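Local coordinates for Two-component system response regulator/GGDEF domain protein (Aeromonas salmonicida, PDB 3LUF) that probably makes cyclic di-GMP from two GTP through a diguanylate cyclase domain absent from this fragment, which holds its two receiver domains, at residues V78-I84 with V97-K103; K4-V10 with D47-L53. All coordinates share one frame; numbering follows the deposited sequence.

Contact 1. Residues V78-I84 with V97-K103; sequences VILTADI and VLDYVMK
Ile79 and Tyr100 sit side by side on two parallel strands, 78-81 and 99-102, of a CheY-like receiver domain. The strands are joined by helix 86-94 in a beta-alpha-beta crossover. Four backbone hydrogen bonds hold them, running from Ile79 N to Asp99 O at one end to Lys103 N and Thr81 O at the other.

The packed part lies on both faces of the sheet. On one face, Val78 CG1 touches Val101 CG2 at 3.6 Å, and Leu80 lies alongside Val101, pointing the same way. Leu115 and Ala112 of helix 106-122 cover this face. On the other face, Ile79 CD1 meets Val97 CG2 at 3.6 Å, with the two side chains nearly at right angles. Thr81 CG2 approaches Tyr100 CD1 obliquely, and Trp92 of helix 86-94 packs over Ile79 and Thr81. Ile84 places CD1 over one face of the Tyr100 ring, 4.0 Å from the centroid and offset toward the rim. Lys219 of the second subunit makes a cation-pi contact with this ring and a salt bridge with Asp99. Bends at chi2 and chi3 of the selenomethionine Met102 bring its SE to 3.9 Å from Ile84 CB and its CE against the backbone of Ala82 and Asp83.

The solvent side is the turn after strand 78-81, where Ala82 and Asp83 are exposed. The Asp83 carboxylate points away from strand 99-102 and pairs with Lys88.

Lys103 runs extended beyond CG along Leu80 toward the magnesium site. Its NZ forms salt bridges with Asp55, the predicted phosphorylation site, and Glu11, as the conserved lysine of receiver domains does with the phosphoacceptor aspartate. On the way, Lys103 CD passes 3.9 Å from Leu80 CB.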
ATOM      1  N   VAL B  78      21.683   0.851  -9.979  1.00 11.37           N
ATOM      2  CA  VAL B  78      20.678   1.894  -9.848  1.00 11.49           C
ATOM      3  C   VAL B  78      21.328   3.215 -10.229  1.00 11.40           C
ATOM      4  O   VAL B  78      22.373   3.566  -9.690  1.00 11.43           O
ATOM      5  CB  VAL B  78      20.168   1.941  -8.396  1.00 11.39           C
ATOM      6  CG1 VAL B  78      19.378   3.256  -8.093  1.00 12.25           C
ATOM      7  CG2 VAL B  78      19.345   0.658  -8.079  1.00 11.09           C
ATOM      8  N   ILE B  79      20.732   3.950 -11.159  1.00 11.32           N
ATOM      9  CA  ILE B  79      21.333   5.214 -11.600  1.00 11.06           C
ATOM     10  C   ILE B  79      21.034   6.360 -10.642  1.00 12.12           C
ATOM     11  O   ILE B  79      19.918   6.468 -10.150  1.00 12.21           O
ATOM     12  CB  ILE B  79      20.866   5.530 -13.056  1.00 12.22           C
ATOM     13  CG1 ILE B  79      21.635   4.605 -14.040  1.00 12.51           C
ATOM     14  CG2 ILE B  79      20.967   7.047 -13.404  1.00 15.05           C
ATOM     15  CD1 ILE B  79      21.119   4.695 -15.476  1.00 15.55           C
ATOM     16  N   LEU B  80      22.033   7.217 -10.394  1.00 11.75           N
ATOM     17  CA  LEU B  80      21.827   8.481  -9.687  1.00 11.60           C
ATOM     18  C   LEU B  80      21.765   9.571 -10.730  1.00 13.01           C
ATOM     19  O   LEU B  80      22.700   9.721 -11.512  1.00 12.70           O
ATOM     20  CB  LEU B  80      22.992   8.797  -8.740  1.00 12.16           C
ATOM     21  CG  LEU B  80      23.347   7.790  -7.636  1.00 12.08           C
ATOM     22  CD1 LEU B  80      24.720   8.133  -7.026  1.00 11.65           C
ATOM     23  CD2 LEU B  80      22.308   7.840  -6.548  1.00 14.33           C
ATOM     24  N   THR B  81      20.657  10.317 -10.731  1.00 13.47           N
ATOM     25  CA  THR B  81      20.391  11.300 -11.801  1.00 14.88           C
ATOM     26  C   THR B  81      19.838  12.616 -11.250  1.00 15.53           C
ATOM     27  O   THR B  81      19.005  12.628 -10.370  1.00 13.93           O
ATOM     28  CB  THR B  81      19.494  10.718 -12.906  1.00 14.81           C
ATOM     29  OG1 THR B  81      19.360  11.671 -13.974  1.00 17.49           O
ATOM     30  CG2 THR B  81      18.119  10.302 -12.391  1.00 15.40           C
ATOM     31  N   ALA B  82      20.341  13.726 -11.772  1.00 18.63           N
ATOM     32  CA  ALA B  82      19.861  15.039 -11.317  1.00 22.16           C
ATOM     33  C   ALA B  82      18.554  15.434 -12.006  1.00 24.74           C
ATOM     34  O   ALA B  82      17.804  16.318 -11.516  1.00 25.58           O
ATOM     35  CB  ALA B  82      20.963  16.116 -11.498  1.00 22.24           C
ATOM     36  N   ASP B  83      18.269  14.759 -13.119  1.00 26.45           N
ATOM     37  CA  ASP B  83      17.047  14.995 -13.882  1.00 29.40           C
ATOM     38  C   ASP B  83      16.554  13.733 -14.589  1.00 30.13           C
ATOM     39  O   ASP B  83      17.273  12.737 -14.679  1.00 30.56           O
ATOM     40  CB  ASP B  83      17.265  16.124 -14.892  1.00 30.41           C
ATOM     41  CG  ASP B  83      18.383  15.832 -15.856  1.00 33.37           C
ATOM     42  OD1 ASP B  83      18.387  14.730 -16.451  1.00 37.42           O
ATOM     43  OD2 ASP B  83      19.258  16.708 -16.021  1.00 38.16           O
ATOM     44  N   ILE B  84      15.329  13.800 -15.112  1.00 30.73           N
ATOM     45  CA  ILE B  84      14.671  12.658 -15.733  1.00 31.05           C
ATOM     46  C   ILE B  84      13.819  13.109 -16.938  1.00 31.96           C
ATOM     47  O   ILE B  84      13.333  14.240 -16.978  1.00 32.34           O
ATOM     48  CB  ILE B  84      13.809  11.871 -14.684  1.00 31.34           C
ATOM     49  CG1 ILE B  84      13.378  10.482 -15.200  1.00 31.08           C
ATOM     50  CG2 ILE B  84      12.600  12.704 -14.209  1.00 30.62           C
ATOM     51  CD1 ILE B  84      14.523   9.548 -15.612  1.00 33.12           C
ATOM     52  N   VAL B  97      19.162  -1.459 -16.282  1.00 19.84           N
ATOM     53  CA  VAL B  97      19.250  -0.754 -15.012  1.00 17.25           C
ATOM     54  C   VAL B  97      18.047  -1.198 -14.143  1.00 16.98           C
ATOM     55  O   VAL B  97      16.933  -1.371 -14.645  1.00 16.93           O
ATOM     56  CB  VAL B  97      19.208   0.741 -15.289  1.00 18.20           C
ATOM     57  CG1 VAL B  97      19.060   1.541 -14.044  1.00 17.98           C
ATOM     58  CG2 VAL B  97      20.471   1.180 -16.057  1.00 17.88           C
ATOM     59  N   LEU B  98      18.284  -1.358 -12.851  1.00 14.48           N
ATOM     60  CA  LEU B  98      17.264  -1.767 -11.894  1.00 14.99           C
ATOM     61  C   LEU B  98      16.223  -0.677 -11.645  1.00 14.97           C
ATOM     62  O   LEU B  98      15.004  -0.948 -11.660  1.00 14.54           O
ATOM     63  CB  LEU B  98      17.971  -2.080 -10.581  1.00 15.85           C
ATOM     64  CG  LEU B  98      17.373  -2.920  -9.482  1.00 20.51           C
ATOM     65  CD1 LEU B  98      18.511  -3.477  -8.628  1.00 21.34           C
ATOM     66  CD2 LEU B  98      16.411  -2.096  -8.629  1.00 24.66           C
ATOM     67  N   ASP B  99      16.707   0.538 -11.368  1.00 14.17           N
ATOM     68  CA  ASP B  99      15.861   1.666 -10.991  1.00 14.07           C
ATOM     69  C   ASP B  99      16.742   2.914 -11.077  1.00 14.49           C
ATOM     70  O   ASP B  99      17.925   2.815 -11.415  1.00 13.59           O
ATOM     71  CB  ASP B  99      15.321   1.419  -9.566  1.00 14.04           C
ATOM     72  CG  ASP B  99      14.117   2.294  -9.205  1.00 15.31           C
ATOM     73  OD1 ASP B  99      13.638   3.090 -10.054  1.00 16.43           O
ATOM     74  OD2 ASP B  99      13.637   2.158  -8.047  1.00 20.20           O
ATOM     75  N   TYR B 100      16.169   4.084 -10.816  1.00 13.92           N
ATOM     76  CA  TYR B 100      16.978   5.287 -10.668  1.00 14.70           C
ATOM     77  C   TYR B 100      16.558   6.052  -9.425  1.00 13.85           C
ATOM     78  O   TYR B 100      15.449   5.871  -8.912  1.00 13.44           O
ATOM     79  CB  TYR B 100      16.901   6.199 -11.908  1.00 15.16           C
ATOM     80  CG  TYR B 100      15.517   6.714 -12.195  1.00 18.16           C
ATOM     81  CD1 TYR B 100      15.124   7.993 -11.792  1.00 18.65           C
ATOM     82  CD2 TYR B 100      14.585   5.904 -12.865  1.00 22.31           C
ATOM     83  CE1 TYR B 100      13.841   8.452 -12.070  1.00 23.24           C
ATOM     84  CE2 TYR B 100      13.308   6.355 -13.133  1.00 24.10           C
ATOM     85  CZ  TYR B 100      12.941   7.612 -12.733  1.00 24.90           C
ATOM     86  OH  TYR B 100      11.660   8.029 -13.013  1.00 28.51           O
ATOM     87  N   VAL B 101      17.465   6.905  -8.961  1.00 13.11           N
ATOM     88  CA  VAL B 101      17.263   7.731  -7.780  1.00 13.11           C
ATOM     89  C   VAL B 101      17.486   9.161  -8.209  1.00 13.16           C
ATOM     90  O   VAL B 101      18.487   9.472  -8.866  1.00 11.62           O
ATOM     91  CB  VAL B 101      18.264   7.365  -6.655  1.00 11.99           C
ATOM     92  CG1 VAL B 101      18.163   8.325  -5.466  1.00 13.93           C
ATOM     93  CG2 VAL B 101      17.998   5.950  -6.170  1.00 14.97           C
HETATM   94  N   MSE B 102      16.537  10.035  -7.888  1.00 13.27           N
HETATM   95  CA  MSE B 102      16.767  11.456  -8.128  1.00 14.44           C
HETATM   96  C   MSE B 102      17.730  12.020  -7.096  1.00 14.13           C
HETATM   97  O   MSE B 102      17.581  11.729  -5.892  1.00 14.88           O
HETATM   98  CB  MSE B 102      15.439  12.226  -8.069  1.00 15.03           C
HETATM   99  CG  MSE B 102      14.419  11.790  -9.095  1.00 18.38           C
HETATM  100 SE   MSE B 102      14.982  12.010 -10.970  1.00 26.59          SE
HETATM  101  CE  MSE B 102      15.598  13.825 -11.024  1.00 24.78           C
ATOM    102  N   LYS B 103      18.711  12.817  -7.542  1.00 13.70           N
ATOM    103  CA  LYS B 103      19.682  13.401  -6.607  1.00 14.63           C
ATOM    104  C   LYS B 103      19.674  14.921  -6.601  1.00 15.79           C
ATOM    105  O   LYS B 103      20.691  15.545  -6.305  1.00 16.75           O
ATOM    106  CB  LYS B 103      21.106  12.835  -6.785  1.00 14.61           C
ATOM    107  CG  LYS B 103      21.645  12.977  -8.187  1.00 13.88           C
ATOM    108  CD  LYS B 103      23.137  12.698  -8.231  1.00 14.26           C
ATOM    109  CE  LYS B 103      23.649  12.816  -9.680  1.00 14.64           C
ATOM    110  NZ  LYS B 103      25.145  12.954  -9.625  1.00 11.73           N
TER

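Contact 2. Residues K4-V10 with D47-L53; sequences KQKILIV and DEYVVAL
The Tyr49 ring stands against the backbone of strand 6-10, with Ile7 C at its edge and 3.5 Å from Tyr49 CD1. Leu8 CB lies off-centre over the same ring, 4.2 Å from the centroid, in a CH-pi contact. Lys6 crosses Tyr49 obliquely, and its CG comes within 3.6 Å of Tyr49 CE1. The ring reaches these partners because its CG is anti to the carbonyl carbon (chi1 -61°). Its hydroxyl bonds to Asp33 of the neighbouring strand.

Lys6 and Glu48 lie side by side and point the same way. Glu48 was modelled in two conformers. In the one described, bends at chi2 and chi3 of the lysine bring NZ to 2.7 Å from Glu48 OE1, a salt bridge. Asp33 adds a long, weak ion pair to the same NZ.

Deeper in the receiver domain the pairing is apolar. Ile7, in the conformer described, runs alongside Val51. Leu8 CB meets Ala52 CB on the other face of the sheet. Helix 14-27 covers Ile7, Ile9 and Leu53 through Ile24. Val51 packs on Val116 and Leu119 of helix 106-122.

Strand 49-55 is broken at Val50, where the chain turns a corner. At the corner, Val50 N bonds to Lys6 O at 2.8 Å. Beyond it the parallel strands are bonded from Leu8 N to Val51 O, Leu53 N to Leu8 O and Val10 N to Leu53 O. A water bridges Val50 O and, weakly, Lys4 NZ.

The contact thus has two chemistries. The end near Lys4 and Glu48, where several residues are exposed, adds a conformer-dependent salt bridge and a water link to a backbone bond. Backbone hydrogen bonds, flanked by buried aliphatic side chains, hold the end that leads to the magnesium ligands Asp12 and Asp55.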
ATOM      1  N   LYS B   4      24.717 -11.364  -0.168  1.00 25.50           N
ATOM      2  CA  LYS B   4      25.688 -10.212  -0.227  1.00 23.60           C
ATOM      3  C   LYS B   4      25.226  -9.098   0.693  1.00 22.79           C
ATOM      4  O   LYS B   4      24.027  -8.913   0.837  1.00 20.97           O
ATOM      5  CB  LYS B   4      25.744  -9.692  -1.659  1.00 24.78           C
ATOM      6  CG  LYS B   4      26.567 -10.576  -2.568  1.00 25.92           C
ATOM      7  CD  LYS B   4      25.741 -11.241  -3.622  1.00 29.32           C
ATOM      8  CE  LYS B   4      25.186 -10.221  -4.574  1.00 29.82           C
ATOM      9  NZ  LYS B   4      25.207 -10.764  -5.949  1.00 32.60           N
ATOM     10  N   GLN B   5      26.155  -8.354   1.317  1.00 20.01           N
ATOM     11  CA  GLN B   5      25.738  -7.318   2.258  1.00 19.79           C
ATOM     12  C   GLN B   5      26.538  -6.037   2.062  1.00 17.83           C
ATOM     13  O   GLN B   5      26.716  -5.274   2.995  1.00 18.37           O
ATOM     14  CB  GLN B   5      25.868  -7.834   3.690  1.00 20.05           C
ATOM     15  CG  GLN B   5      25.242  -6.941   4.761  1.00 22.97           C
ATOM     16  CD  GLN B   5      25.419  -7.498   6.151  1.00 26.70           C
ATOM     17  OE1 GLN B   5      25.521  -6.744   7.126  1.00 27.83           O
ATOM     18  NE2 GLN B   5      25.448  -8.826   6.255  1.00 23.66           N
ATOM     19  N   LYS B   6      27.065  -5.847   0.860  1.00 17.47           N
ATOM     20  CA  LYS B   6      27.849  -4.641   0.568  1.00 16.46           C
ATOM     21  C   LYS B   6      27.221  -3.862  -0.590  1.00 13.64           C
ATOM     22  O   LYS B   6      26.620  -4.460  -1.490  1.00 13.55           O
ATOM     23  CB  LYS B   6      29.296  -5.023   0.237  1.00 18.11           C
ATOM     24  CG  LYS B   6      30.263  -3.857   0.370  1.00 22.54           C
ATOM     25  CD  LYS B   6      31.629  -4.276   0.885  1.00 27.24           C
ATOM     26  CE  LYS B   6      32.209  -5.414   0.082  1.00 30.99           C
ATOM     27  NZ  LYS B   6      33.668  -5.412   0.328  1.00 34.41           N
ATOM     28  N   ILE B   7      27.308  -2.531  -0.556  0.70 12.80           N
ATOM     29  CA  ILE B   7      26.905  -1.753  -1.750  0.70 12.19           C
ATOM     30  C   ILE B   7      28.059  -0.901  -2.250  0.70 11.35           C
ATOM     31  O   ILE B   7      28.982  -0.603  -1.500  0.70 11.86           O
ATOM     32  CB  ILE B   7      25.638  -0.863  -1.557  0.70 12.66           C
ATOM     33  CG1 ILE B   7      25.892   0.218  -0.513  0.70 14.14           C
ATOM     34  CG2 ILE B   7      24.400  -1.733  -1.206  0.70 13.90           C
ATOM     35  CD1 ILE B   7      25.223   1.498  -0.804  0.70 19.57           C
ATOM     36  N   LEU B   8      27.990  -0.559  -3.527  1.00 10.93           N
ATOM     37  CA  LEU B   8      29.015   0.244  -4.193  1.00  9.98           C
ATOM     38  C   LEU B   8      28.350   1.575  -4.566  1.00 10.05           C
ATOM     39  O   LEU B   8      27.255   1.603  -5.128  1.00 10.39           O
ATOM     40  CB  LEU B   8      29.458  -0.483  -5.477  1.00 10.87           C
ATOM     41  CG  LEU B   8      30.447   0.345  -6.348  1.00 10.23           C
ATOM     42  CD1 LEU B   8      31.718   0.531  -5.554  1.00 11.88           C
ATOM     43  CD2 LEU B   8      30.723  -0.348  -7.696  1.00 13.23           C
ATOM     44  N   ILE B   9      29.060   2.660  -4.295  1.00  9.60           N
ATOM     45  CA  ILE B   9      28.620   4.005  -4.687  1.00  9.51           C
ATOM     46  C   ILE B   9      29.721   4.587  -5.546  1.00 10.00           C
ATOM     47  O   ILE B   9      30.880   4.597  -5.127  1.00 10.24           O
ATOM     48  CB  ILE B   9      28.371   4.910  -3.436  1.00  9.28           C
ATOM     49  CG1 ILE B   9      27.263   4.314  -2.560  1.00  9.71           C
ATOM     50  CG2 ILE B   9      27.929   6.333  -3.879  1.00  9.29           C
ATOM     51  CD1 ILE B   9      27.099   5.085  -1.231  1.00  9.27           C
ATOM     52  N   VAL B  10      29.377   5.025  -6.750  1.00  9.21           N
ATOM     53  CA  VAL B  10      30.362   5.747  -7.578  1.00 10.05           C
ATOM     54  C   VAL B  10      29.737   7.090  -7.939  1.00 10.18           C
ATOM     55  O   VAL B  10      28.782   7.161  -8.723  1.00  9.31           O
ATOM     56  CB  VAL B  10      30.735   4.948  -8.856  1.00 10.86           C
ATOM     57  CG1 VAL B  10      31.928   5.604  -9.540  1.00 10.86           C
ATOM     58  CG2 VAL B  10      31.024   3.460  -8.524  1.00 11.96           C
ATOM     59  N   ASP B  47      29.802 -10.362  -7.623  1.00 28.76           N
ATOM     60  CA  ASP B  47      29.469 -11.292  -6.542  1.00 27.69           C
ATOM     61  C   ASP B  47      29.628 -10.759  -5.110  1.00 26.21           C
ATOM     62  O   ASP B  47      29.165 -11.401  -4.177  1.00 27.26           O
ATOM     63  CB  ASP B  47      30.141 -12.690  -6.738  1.00 28.42           C
ATOM     64  CG  ASP B  47      31.672 -12.656  -6.655  1.00 31.07           C
ATOM     65  OD1 ASP B  47      32.241 -11.775  -5.995  1.00 36.54           O
ATOM     66  OD2 ASP B  47      32.326 -13.561  -7.231  1.00 35.01           O
ATOM     67  N   GLU B  48      30.250  -9.595  -4.923  0.70 24.97           N
ATOM     68  CA  GLU B  48      30.418  -9.049  -3.589  0.70 24.03           C
ATOM     69  C   GLU B  48      29.296  -8.054  -3.235  0.70 22.12           C
ATOM     70  O   GLU B  48      29.012  -7.824  -2.064  0.70 22.32           O
ATOM     71  CB  GLU B  48      31.764  -8.354  -3.495  0.70 25.19           C
ATOM     72  CG  GLU B  48      32.447  -8.454  -2.145  0.70 29.79           C
ATOM     73  CD  GLU B  48      33.914  -8.063  -2.241  0.70 32.51           C
ATOM     74  OE1 GLU B  48      34.444  -7.460  -1.284  0.70 35.12           O
ATOM     75  OE2 GLU B  48      34.534  -8.344  -3.294  0.70 36.12           O
ATOM     76  N   TYR B  49      28.651  -7.499  -4.252  1.00 19.60           N
ATOM     77  CA  TYR B  49      27.732  -6.341  -4.046  1.00 18.21           C
ATOM     78  C   TYR B  49      26.291  -6.626  -4.337  1.00 16.06           C
ATOM     79  O   TYR B  49      25.955  -7.244  -5.342  1.00 16.65           O
ATOM     80  CB  TYR B  49      28.179  -5.137  -4.874  1.00 17.29           C
ATOM     81  CG  TYR B  49      29.545  -4.665  -4.497  1.00 17.81           C
ATOM     82  CD1 TYR B  49      29.731  -3.701  -3.493  1.00 14.98           C
ATOM     83  CD2 TYR B  49      30.672  -5.213  -5.110  1.00 18.74           C
ATOM     84  CE1 TYR B  49      30.998  -3.264  -3.143  1.00 17.47           C
ATOM     85  CE2 TYR B  49      31.948  -4.798  -4.751  1.00 18.67           C
ATOM     86  CZ  TYR B  49      32.109  -3.821  -3.781  1.00 18.30           C
ATOM     87  OH  TYR B  49      33.372  -3.410  -3.445  1.00 18.54           O
ATOM     88  N   VAL B  50      25.439  -6.161  -3.434  1.00 14.53           N
ATOM     89  CA  VAL B  50      23.997  -6.195  -3.650  1.00 13.59           C
ATOM     90  C   VAL B  50      23.591  -5.361  -4.875  1.00 12.34           C
ATOM     91  O   VAL B  50      22.787  -5.794  -5.731  1.00 12.20           O
ATOM     92  CB  VAL B  50      23.260  -5.659  -2.394  1.00 13.24           C
ATOM     93  CG1 VAL B  50      21.756  -5.681  -2.598  1.00 15.87           C
ATOM     94  CG2 VAL B  50      23.618  -6.486  -1.162  1.00 12.52           C
ATOM     95  N   VAL B  51      24.170  -4.155  -4.966  1.00 11.72           N
ATOM     96  CA  VAL B  51      23.787  -3.187  -5.994  1.00 10.71           C
ATOM     97  C   VAL B  51      24.839  -2.104  -5.978  1.00 10.39           C
ATOM     98  O   VAL B  51      25.542  -1.921  -4.979  1.00 10.18           O
ATOM     99  CB  VAL B  51      22.398  -2.568  -5.633  1.00 11.16           C
ATOM    100  CG1 VAL B  51      22.514  -1.812  -4.302  1.00 12.02           C
ATOM    101  CG2 VAL B  51      21.776  -1.729  -6.792  1.00 11.38           C
ATOM    102  N   ALA B  52      24.934  -1.389  -7.094  1.00 10.38           N
ATOM    103  CA  ALA B  52      25.781  -0.191  -7.180  1.00 10.31           C
ATOM    104  C   ALA B  52      24.908   1.026  -7.452  1.00  9.57           C
ATOM    105  O   ALA B  52      24.028   0.955  -8.295  1.00 11.57           O
ATOM    106  CB  ALA B  52      26.778  -0.370  -8.335  1.00 10.63           C
ATOM    107  N   LEU B  53      25.175   2.144  -6.762  1.00  9.29           N
ATOM    108  CA  LEU B  53      24.496   3.417  -7.074  1.00  9.46           C
ATOM    109  C   LEU B  53      25.493   4.178  -7.924  1.00  9.27           C
ATOM    110  O   LEU B  53      26.604   4.431  -7.465  1.00 11.15           O
ATOM    111  CB  LEU B  53      24.214   4.203  -5.808  1.00  9.53           C
ATOM    112  CG  LEU B  53      23.335   3.417  -4.820  1.00  8.87           C
ATOM    113  CD1 LEU B  53      23.099   4.301  -3.582  1.00  9.32           C
ATOM    114  CD2 LEU B  53      22.021   3.035  -5.464  1.00 13.35           C
TER
HETATM  115  O   HOH W   1      22.723  -8.544  -6.371  1.00 15.44           O

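Both contacts belong to one five-stranded parallel sheet, in the first of two receiver domains. Their centres are about 16 Å apart. Both segments of contact 2 precede those of contact 1 in sequence. Contact 2 joins strand 6-10 to 49-55, and contact 1 joins 77-81 to the outermost strand 99-102. Strands 49-55 and 77-81 are neighbours, so the contacts touch. Val78 N lies 2.9 Å from Ala52 O, a probable hydrogen bond, and Val78 CB packs on Leu53 CD2. Helix 106-122 covers residues of both. Together the strands lead to one magnesium site. Its ligands Asp12 and Asp55 follow contact 2, and Lys103 of contact 1 reaches its edge and pairs with Asp55.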